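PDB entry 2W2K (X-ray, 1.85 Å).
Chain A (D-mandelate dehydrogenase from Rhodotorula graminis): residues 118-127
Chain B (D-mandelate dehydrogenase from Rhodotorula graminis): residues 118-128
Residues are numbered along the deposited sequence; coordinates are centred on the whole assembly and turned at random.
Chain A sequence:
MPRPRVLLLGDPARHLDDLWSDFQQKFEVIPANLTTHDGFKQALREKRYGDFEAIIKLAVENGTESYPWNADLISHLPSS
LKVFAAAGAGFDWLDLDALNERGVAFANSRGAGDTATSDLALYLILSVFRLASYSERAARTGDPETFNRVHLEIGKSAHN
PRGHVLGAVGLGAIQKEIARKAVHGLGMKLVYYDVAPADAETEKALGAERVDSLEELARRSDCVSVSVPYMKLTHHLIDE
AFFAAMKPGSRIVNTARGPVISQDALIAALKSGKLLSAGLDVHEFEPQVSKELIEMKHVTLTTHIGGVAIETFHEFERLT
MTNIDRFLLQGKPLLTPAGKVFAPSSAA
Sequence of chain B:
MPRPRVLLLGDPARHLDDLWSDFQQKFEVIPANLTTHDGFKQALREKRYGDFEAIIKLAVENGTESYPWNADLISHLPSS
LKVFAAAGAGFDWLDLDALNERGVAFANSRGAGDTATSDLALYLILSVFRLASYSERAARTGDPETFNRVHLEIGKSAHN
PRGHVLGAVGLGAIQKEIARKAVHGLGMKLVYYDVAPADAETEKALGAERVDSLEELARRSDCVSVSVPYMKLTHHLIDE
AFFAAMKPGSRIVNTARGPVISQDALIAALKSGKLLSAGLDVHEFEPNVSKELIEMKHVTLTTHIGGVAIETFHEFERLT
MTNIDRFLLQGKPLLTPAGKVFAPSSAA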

ATOM      1  N   SER A 118       3.384  -9.504  -4.960  1.00  8.04           N
ATOM      2  CA  SER A 118       2.959  -9.494  -3.548  1.00  6.98           C
ATOM      3  C   SER A 118       2.837  -8.071  -2.952  1.00  7.16           C
ATOM      4  O   SER A 118       1.908  -7.787  -2.176  1.00  5.96           O
ATOM      5  CB  SER A 118       3.817 -10.421  -2.652  1.00  5.74           C
ATOM      6  OG  SER A 118       5.212 -10.087  -2.626  1.00  7.97           O
ATOM      7  N   ASP A 119       3.762  -7.185  -3.330  1.00  6.94           N
ATOM      8  CA  ASP A 119       3.718  -5.784  -2.890  1.00  5.54           C
ATOM      9  C   ASP A 119       2.475  -5.083  -3.428  1.00  8.07           C
ATOM     10  O   ASP A 119       1.842  -4.277  -2.724  1.00  7.58           O
ATOM     11  CB  ASP A 119       4.973  -5.040  -3.350  1.00  7.04           C
ATOM     12  CG  ASP A 119       6.186  -5.268  -2.435  1.00 10.60           C
ATOM     13  OD1 ASP A 119       6.034  -5.857  -1.314  1.00 11.62           O
ATOM     14  OD2 ASP A 119       7.295  -4.821  -2.842  1.00 10.55           O
ATOM     15  N   LEU A 120       2.145  -5.349  -4.694  1.00  4.60           N
ATOM     16  CA  LEU A 120       0.964  -4.745  -5.300  1.00  7.37           C
ATOM     17  C   LEU A 120      -0.329  -5.252  -4.628  1.00  6.13           C
ATOM     18  O   LEU A 120      -1.245  -4.450  -4.364  1.00  5.03           O
ATOM     19  CB  LEU A 120       0.939  -4.974  -6.831  1.00  9.84           C
ATOM     20  CG  LEU A 120       0.005  -4.103  -7.723  1.00  6.81           C
ATOM     21  CD1 LEU A 120      -1.451  -4.664  -7.734  1.00 10.95           C
ATOM     22  CD2 LEU A 120       0.012  -2.595  -7.397  1.00 11.62           C
ATOM     23  N   ALA A 121      -0.395  -6.555  -4.331  1.00  5.12           N
ATOM     24  CA  ALA A 121      -1.527  -7.086  -3.547  1.00  8.22           C
ATOM     25  C   ALA A 121      -1.654  -6.403  -2.175  1.00  7.50           C
ATOM     26  O   ALA A 121      -2.779  -6.052  -1.745  1.00  5.70           O
ATOM     27  CB  ALA A 121      -1.425  -8.578  -3.394  1.00  8.32           C
ATOM     28  N   LEU A 122      -0.513  -6.159  -1.514  1.00  7.25           N
ATOM     29  CA  LEU A 122      -0.525  -5.462  -0.204  1.00  6.55           C
ATOM     30  C   LEU A 122      -1.059  -4.030  -0.314  1.00  3.47           C
ATOM     31  O   LEU A 122      -1.837  -3.592   0.559  1.00  5.05           O
ATOM     32  CB  LEU A 122       0.869  -5.479   0.482  1.00  7.58           C
ATOM     33  CG  LEU A 122       0.913  -5.195   2.001  1.00  7.37           C
ATOM     34  CD1 LEU A 122       0.453  -6.416   2.812  1.00  8.51           C
ATOM     35  CD2 LEU A 122       2.349  -4.733   2.434  1.00  6.22           C
ATOM     36  N   TYR A 123      -0.640  -3.301  -1.364  1.00  4.03           N
ATOM     37  CA  TYR A 123      -1.239  -1.983  -1.717  1.00  6.24           C
ATOM     38  C   TYR A 123      -2.785  -2.038  -1.834  1.00  5.11           C
ATOM     39  O   TYR A 123      -3.489  -1.185  -1.260  1.00  6.48           O
ATOM     40  CB  TYR A 123      -0.601  -1.450  -3.022  1.00  5.08           C
ATOM     41  CG  TYR A 123      -1.273  -0.249  -3.676  1.00  5.74           C
ATOM     42  CD1 TYR A 123      -0.879   1.060  -3.351  1.00  8.01           C
ATOM     43  CD2 TYR A 123      -2.276  -0.417  -4.654  1.00 11.27           C
ATOM     44  CE1 TYR A 123      -1.483   2.180  -3.970  1.00  8.11           C
ATOM     45  CE2 TYR A 123      -2.874   0.684  -5.267  1.00 10.12           C
ATOM     46  CZ  TYR A 123      -2.478   1.975  -4.927  1.00  8.41           C
ATOM     47  OH  TYR A 123      -3.053   3.081  -5.544  1.00  9.72           O
ATOM     48  N   LEU A 124      -3.286  -3.016  -2.583  1.00  5.60           N
ATOM     49  CA  LEU A 124      -4.747  -3.225  -2.727  1.00  5.02           C
ATOM     50  C   LEU A 124      -5.472  -3.509  -1.414  1.00  5.56           C
ATOM     51  O   LEU A 124      -6.564  -2.947  -1.180  1.00  6.87           O
ATOM     52  CB  LEU A 124      -5.062  -4.307  -3.766  1.00  3.48           C
ATOM     53  CG  LEU A 124      -4.712  -4.000  -5.245  1.00  9.58           C
ATOM     54  CD1 LEU A 124      -5.001  -5.232  -6.127  1.00 12.42           C
ATOM     55  CD2 LEU A 124      -5.426  -2.753  -5.783  1.00  9.43           C
ATOM     56  N   ILE A 125      -4.857  -4.341  -0.557  1.00  6.17           N
ATOM     57  CA  ILE A 125      -5.386  -4.665   0.787  1.00  8.33           C
ATOM     58  C   ILE A 125      -5.472  -3.391   1.646  1.00  8.17           C
ATOM     59  O   ILE A 125      -6.514  -3.107   2.237  1.00  6.83           O
ATOM     60  CB  ILE A 125      -4.542  -5.780   1.506  1.00  4.21           C
ATOM     61  CG1 ILE A 125      -4.728  -7.137   0.797  1.00  6.71           C
ATOM     62  CG2 ILE A 125      -4.898  -5.921   3.018  1.00  8.98           C
ATOM     63  CD1 ILE A 125      -3.651  -8.192   1.137  1.00 11.77           C
ATOM     64  N   LEU A 126      -4.377  -2.629   1.712  1.00  8.69           N
ATOM     65  CA  LEU A 126      -4.415  -1.305   2.359  1.00  6.43           C
ATOM     66  C   LEU A 126      -5.538  -0.396   1.816  1.00  5.66           C
ATOM     67  O   LEU A 126      -6.307   0.154   2.609  1.00  7.30           O
ATOM     68  CB  LEU A 126      -3.027  -0.606   2.318  1.00  6.09           C
ATOM     69  CG  LEU A 126      -1.947  -1.247   3.231  1.00 11.00           C
ATOM     70  CD1 LEU A 126      -0.507  -0.927   2.711  1.00 10.94           C
ATOM     71  CD2 LEU A 126      -2.073  -0.838   4.715  1.00  7.82           C
ATOM     72  N   SER A 127      -5.649  -0.282   0.486  1.00  5.17           N
ATOM     73  CA  SER A 127      -6.674   0.544  -0.201  1.00  7.32           C
ATOM     74  C   SER A 127      -8.122   0.185   0.183  1.00  8.49           C
ATOM     75  O   SER A 127      -8.930   1.094   0.479  1.00  9.71           O
ATOM     76  CB  SER A 127      -6.495   0.514  -1.747  1.00  7.90           C
ATOM     77  OG  SER A 127      -7.283   1.543  -2.404  1.00  9.00           O
TER
ATOM     78  N   SER B 118       1.022   4.877  10.517  1.00  3.64           N
ATOM     79  CA  SER B 118       2.147   4.099   9.908  1.00  5.28           C
ATOM     80  C   SER B 118       1.727   3.252   8.679  1.00  6.48           C
ATOM     81  O   SER B 118       2.496   3.156   7.698  1.00  5.28           O
ATOM     82  CB  SER B 118       2.916   3.255  10.947  1.00  4.50           C
ATOM     83  OG  SER B 118       2.097   2.244  11.558  1.00  6.60           O
ATOM     84  N   ASP B 119       0.538   2.629   8.739  1.00  4.29           N
ATOM     85  CA  ASP B 119      -0.025   1.893   7.576  1.00  4.88           C
ATOM     86  C   ASP B 119      -0.265   2.828   6.374  1.00  5.20           C
ATOM     87  O   ASP B 119      -0.001   2.443   5.217  1.00  5.53           O
ATOM     88  CB  ASP B 119      -1.366   1.229   7.950  1.00  6.27           C
ATOM     89  CG  ASP B 119      -1.207  -0.098   8.717  1.00 11.50           C
ATOM     90  OD1 ASP B 119      -0.063  -0.611   8.833  1.00 13.38           O
ATOM     91  OD2 ASP B 119      -2.247  -0.629   9.207  1.00 11.38           O
ATOM     92  N   LEU B 120      -0.801   4.037   6.625  1.00  4.96           N
ATOM     93  CA  LEU B 120      -1.071   5.008   5.522  1.00  4.58           C
ATOM     94  C   LEU B 120       0.249   5.505   4.908  1.00  4.46           C
ATOM     95  O   LEU B 120       0.344   5.666   3.681  1.00  6.43           O
ATOM     96  CB  LEU B 120      -1.974   6.195   5.984  1.00  5.72           C
ATOM     97  CG  LEU B 120      -2.678   7.126   4.950  1.00  7.81           C
ATOM     98  CD1 LEU B 120      -1.772   8.247   4.413  1.00 14.94           C
ATOM     99  CD2 LEU B 120      -3.366   6.377   3.765  1.00  8.85           C
ATOM    100  N   ALA B 121       1.282   5.707   5.733  1.00  5.19           N
ATOM    101  CA  ALA B 121       2.618   6.028   5.179  1.00  6.00           C
ATOM    102  C   ALA B 121       3.186   4.897   4.290  1.00  5.58           C
ATOM    103  O   ALA B 121       3.775   5.167   3.227  1.00  5.90           O
ATOM    104  CB  ALA B 121       3.610   6.400   6.317  1.00  6.51           C
ATOM    105  N   LEU B 122       2.980   3.639   4.710  1.00  7.21           N
ATOM    106  CA  LEU B 122       3.397   2.465   3.911  1.00  7.91           C
ATOM    107  C   LEU B 122       2.672   2.416   2.549  1.00  5.16           C
ATOM    108  O   LEU B 122       3.296   2.100   1.521  1.00  4.49           O
ATOM    109  CB  LEU B 122       3.212   1.126   4.673  1.00  4.37           C
ATOM    110  CG  LEU B 122       4.059  -0.057   4.115  1.00  6.57           C
ATOM    111  CD1 LEU B 122       5.549   0.092   4.506  1.00  7.25           C
ATOM    112  CD2 LEU B 122       3.497  -1.399   4.611  1.00  7.68           C
ATOM    113  N   TYR B 123       1.369   2.738   2.543  1.00  4.79           N
ATOM    114  CA  TYR B 123       0.589   2.892   1.295  1.00  6.64           C
ATOM    115  C   TYR B 123       1.211   3.940   0.331  1.00  8.92           C
ATOM    116  O   TYR B 123       1.373   3.677  -0.883  1.00  5.80           O
ATOM    117  CB  TYR B 123      -0.881   3.253   1.643  1.00  6.89           C
ATOM    118  CG  TYR B 123      -1.750   3.728   0.476  1.00  7.86           C
ATOM    119  CD1 TYR B 123      -2.488   2.814  -0.289  1.00 10.78           C
ATOM    120  CD2 TYR B 123      -1.865   5.096   0.163  1.00  9.00           C
ATOM    121  CE1 TYR B 123      -3.310   3.251  -1.355  1.00  9.77           C
ATOM    122  CE2 TYR B 123      -2.673   5.541  -0.923  1.00  9.29           C
ATOM    123  CZ  TYR B 123      -3.389   4.615  -1.665  1.00 11.95           C
ATOM    124  OH  TYR B 123      -4.208   5.042  -2.717  1.00 12.10           O
ATOM    125  N   LEU B 124       1.551   5.119   0.860  1.00  5.81           N
ATOM    126  CA  LEU B 124       2.185   6.174   0.026  1.00  4.74           C
ATOM    127  C   LEU B 124       3.579   5.742  -0.504  1.00  7.53           C
ATOM    128  O   LEU B 124       3.930   6.053  -1.655  1.00  7.17           O
ATOM    129  CB  LEU B 124       2.299   7.487   0.800  1.00  4.26           C
ATOM    130  CG  LEU B 124       0.999   8.162   1.316  1.00  3.47           C
ATOM    131  CD1 LEU B 124       1.363   9.378   2.157  1.00  7.05           C
ATOM    132  CD2 LEU B 124       0.085   8.549   0.112  1.00  5.31           C
ATOM    133  N   ILE B 125       4.350   5.025   0.319  1.00  4.44           N
ATOM    134  CA  ILE B 125       5.679   4.460  -0.104  1.00  4.76           C
ATOM    135  C   ILE B 125       5.529   3.473  -1.277  1.00  6.63           C
ATOM    136  O   ILE B 125       6.253   3.563  -2.296  1.00  5.00           O
ATOM    137  CB  ILE B 125       6.466   3.802   1.100  1.00  4.72           C
ATOM    138  CG1 ILE B 125       6.906   4.880   2.100  1.00  5.39           C
ATOM    139  CG2 ILE B 125       7.723   3.042   0.593  1.00  5.45           C
ATOM    140  CD1 ILE B 125       7.427   4.314   3.500  1.00  8.81           C
ATOM    141  N   LEU B 126       4.577   2.540  -1.146  1.00  4.51           N
ATOM    142  CA  LEU B 126       4.244   1.645  -2.259  1.00  5.24           C
ATOM    143  C   LEU B 126       3.793   2.446  -3.500  1.00  6.89           C
ATOM    144  O   LEU B 126       4.284   2.193  -4.604  1.00  5.85           O
ATOM    145  CB  LEU B 126       3.195   0.591  -1.834  1.00  4.63           C
ATOM    146  CG  LEU B 126       3.687  -0.523  -0.882  1.00  6.06           C
ATOM    147  CD1 LEU B 126       2.534  -1.169  -0.063  1.00  8.68           C
ATOM    148  CD2 LEU B 126       4.493  -1.605  -1.618  1.00  7.27           C
ATOM    149  N   SER B 127       2.894   3.421  -3.320  1.00  6.30           N
ATOM    150  CA  SER B 127       2.433   4.258  -4.451  1.00  8.80           C
ATOM    151  C   SER B 127       3.559   4.967  -5.243  1.00  9.01           C
ATOM    152  O   SER B 127       3.556   4.942  -6.484  1.00  7.73           O
ATOM    153  CB  SER B 127       1.352   5.273  -3.999  1.00  8.37           C
ATOM    154  OG  SER B 127       0.774   5.921  -5.126  1.00 11.43           O
ATOM    155  N   VAL B 128       4.508   5.587  -4.538  1.00  6.22           N
ATOM    156  CA  VAL B 128       5.571   6.372  -5.202  1.00  6.86           C
ATOM    157  C   VAL B 128       6.630   5.495  -5.897  1.00  5.22           C
ATOM    158  O   VAL B 128       7.247   5.931  -6.892  1.00  7.48           O
ATOM    159  CB  VAL B 128       6.237   7.459  -4.255  1.00  7.03           C
ATOM    160  CG1 VAL B 128       5.185   8.498  -3.761  1.00  9.13           C
ATOM    161  CG2 VAL B 128       6.991   6.845  -3.061  1.00  7.45           C
TER
HETATM  162  O   HOH W   1      -1.948   5.657  -5.365  1.00 13.87           O
HETATM  163  O   HOH W   2      -6.109   3.393  -3.835  1.00 11.24           O

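Two copies of one helix cross at 134° between their N-to-C directions, axes 9.9 Å apart at closest, and the pairing is nearly symmetric: Y123(A) meets Y123(B), and each contact recurs with the chains exchanged. About 476 Å² is buried, summed over both sides, and no direct hydrogen bond spans the helices, so direct contact between the stretches is by packing, with water bridging the polar groups.

The apolar part is built from leucines whose CA-to-CB bonds point toward the partner. L126(B) is a knob among D119(A), L122(A), Y123(A) and L126(A). Its CD2 lies 3.9 Å from CB of D119(A), so the aspartate offers its aliphatic carbon to the leucine while its OD1 is hydrogen-bonded elsewhere in the structure. The CD1 atoms of L126(A) and L126(B) are 4.1 Å apart, as are the CD2 atoms of L122(A) and L122(B). The CA-to-CB bonds of L120(A), L124(A), L120(B) and L124(B) point away, and these residues take no part.

The CA-to-CB bonds of Y123(A) and Y123(B) point sideways; with chi1 in t, the ends of the side chains come nearer the partner. Their ring planes are within 8° of parallel but slid apart, with CE1 of Y123(A) 3.4 Å from CE1 of Y123(B).

Two waters bridge the polar groups. The O of water 1 lies 2.8 Å from Y123(A) OH, to which it donates, and 2.7 Å from S127(B) OG, to which it is hydrogen-bonded; water 2 links Y123(B) OH and S127(A) OG likewise. The serine CB packs near the tyrosine ring (S127(B) CB to Y123(A) CE1, 4.2 Å) while its OG bonds the water.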